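Local coordinates for phenylalanine ammonia-lyase (Rhodosporidium toruloides, PDB 1Y2M) that catalyses the non-oxidative deamination of L-phenylalanine and L-tyrosine to trans-cinnamic and p-coumaric acid, at the interface of chains A and B. Coordinates in Å, arbitrary orientation; residue numbers count along the deposited sequence, not the author numbering. Chains: chain A/B, Phenylalanine ammonia-lyase.

The interface of chains A and B. Residues chain A 320, 322, 370-371, 374; chain B 414-417, 420.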
# COMPACT_ATOMS: atom_id res chain seq x y z
N ARG A 320 -15.68 29.18 -0.33
CA ARG A 320 -14.68 28.22 -0.75
C ARG A 320 -14.99 27.64 -2.14
O ARG A 320 -15.46 26.51 -2.28
CB ARG A 320 -14.52 27.15 0.30
CG ARG A 320 -13.41 26.14 -0.02
CD ARG A 320 -13.14 25.31 1.15
NE ARG A 320 -11.97 24.44 1.13
CZ ARG A 320 -12.03 23.14 1.40
NH1 ARG A 320 -13.20 22.52 1.48
NH2 ARG A 320 -10.91 22.44 1.54
N HIS A 322 -14.26 26.05 -4.78
CA HIS A 322 -13.82 24.91 -5.62
C HIS A 322 -15.01 24.51 -6.50
O HIS A 322 -16.06 24.19 -5.96
CB HIS A 322 -13.41 23.75 -4.75
CG HIS A 322 -12.13 23.98 -4.02
ND1 HIS A 322 -10.92 24.06 -4.65
CD2 HIS A 322 -11.89 24.11 -2.70
CE1 HIS A 322 -9.98 24.25 -3.75
NE2 HIS A 322 -10.53 24.27 -2.55
N GLN A 370 -17.22 18.94 0.71
CA GLN A 370 -15.77 19.15 0.80
C GLN A 370 -15.05 17.81 0.66
O GLN A 370 -13.89 17.75 0.25
CB GLN A 370 -15.44 19.76 2.14
CG GLN A 370 -15.95 21.22 2.37
CD GLN A 370 -17.39 21.29 2.90
OE1 GLN A 370 -18.04 20.26 3.05
NE2 GLN A 370 -17.87 22.49 3.20
N TRP A 371 -15.72 16.73 1.03
CA TRP A 371 -15.16 15.38 0.87
C TRP A 371 -15.29 14.86 -0.54
O TRP A 371 -14.32 14.33 -1.10
CB TRP A 371 -15.87 14.46 1.83
CG TRP A 371 -15.18 13.15 1.98
CD1 TRP A 371 -15.47 11.97 1.33
CD2 TRP A 371 -14.08 12.86 2.86
NE1 TRP A 371 -14.62 10.97 1.76
CE2 TRP A 371 -13.75 11.49 2.68
CE3 TRP A 371 -13.28 13.63 3.73
CZ2 TRP A 371 -12.72 10.87 3.38
CZ3 TRP A 371 -12.25 13.00 4.41
CH2 TRP A 371 -11.98 11.63 4.24
N PRO A 374 -13.41 16.99 -4.25
CA PRO A 374 -12.13 16.69 -4.90
C PRO A 374 -12.11 15.46 -5.79
O PRO A 374 -11.54 15.48 -6.90
CB PRO A 374 -11.15 16.59 -3.72
CG PRO A 374 -11.78 17.46 -2.65
CD PRO A 374 -13.25 17.23 -2.80
N GLN B 414 -12.45 21.00 6.10
CA GLN B 414 -12.16 19.63 5.71
C GLN B 414 -11.22 19.68 4.51
O GLN B 414 -11.67 19.89 3.36
CB GLN B 414 -13.47 18.92 5.38
CG GLN B 414 -13.37 17.48 4.96
CD GLN B 414 -12.94 16.59 6.11
OE1 GLN B 414 -11.75 16.43 6.37
NE2 GLN B 414 -13.92 15.99 6.79
N ALA B 415 -9.96 19.40 4.77
CA ALA B 415 -8.88 19.72 3.80
C ALA B 415 -8.72 18.62 2.73
O ALA B 415 -7.58 18.32 2.35
CB ALA B 415 -7.55 20.01 4.47
N ALA B 416 -9.83 18.02 2.27
CA ALA B 416 -9.77 16.94 1.26
C ALA B 416 -9.22 17.45 -0.05
O ALA B 416 -8.44 16.77 -0.71
CB ALA B 416 -11.11 16.30 1.09
N ALA B 417 -9.49 18.69 -0.39
CA ALA B 417 -8.94 19.24 -1.66
C ALA B 417 -7.41 19.22 -1.56
O ALA B 417 -6.74 18.82 -2.54
CB ALA B 417 -9.41 20.63 -1.86
N ASN B 420 -6.03 15.58 -1.56
CA ASN B 420 -6.14 15.11 -2.95
C ASN B 420 -4.92 15.46 -3.77
O ASN B 420 -4.34 14.61 -4.46
CB ASN B 420 -7.42 15.71 -3.60
CG ASN B 420 -7.59 15.40 -5.13
OD1 ASN B 420 -7.25 16.26 -5.99
ND2 ASN B 420 -8.20 14.25 -5.45
O HOH W 1 -12.10 19.86 0.27
O HOH W 2 -9.60 17.74 -6.85
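Helix 368-391 of chain A brings A:Gln370, A:Trp371 and A:Pro374 of its first turns against B:Gln414 and the first turn of helix 416-443 of chain B, where the carbonyl of B:Gln414 and the amide of B:Ala417 both face the junction. The patch belongs to a two-fold interface within the homotetramer, a dimer of dimers, of this PAL/histidase-family lyase. A:Arg320, with CG anti to the backbone N (chi1 -176°) and an extended chain, carries its guanidinium across to chain B. Its NH2 donates a hydrogen bond of 3.2 Å to the backbone O of B:Gln414, arriving from above the carbonyl plane and moderately bent, 143° at the hydrogen. CD2 of A:His322 lies over one face of the guanidinium, offset toward the rim, and CB of A:Gln370 sits at its edge, which would be expected to restrict its rotation. The same B:Gln414 O also meets water 1, which bonds at 2.8 Å to the carbonyl O of A:Gln370 and at 2.9 Å to the backbone N of B:Ala417 at the start of its helix, and makes weak contacts with NH1 and NH2 of A:Arg320. The side chain of B:Gln414 bends at chi2 and brings its amide, steeply tilted, to the CE3–CZ3 edge of A:Trp371. CD comes within 3.8 Å of CE3, OE1 lies at the rim in the ring plane, 4.0 Å from CZ3, and amide and indole planes are 72° apart. An alanine here would remove CG and the amide and would probably leave the CE3–CZ3 edge of A:Trp371 without its neighbour, opening a gap beside it. A:Pro374 presses its ring onto the helix start: CG lies 3.5 Å from CA of B:Ala417, and CB meets CB of B:Asn420 at 3.8 Å. The methyl of B:Ala417 also approaches NE2 of A:His322. Water 2 joins the carbonyl O of A:Pro374 to the side-chain OD1 of B:Asn420, 2.9 Å from the latter.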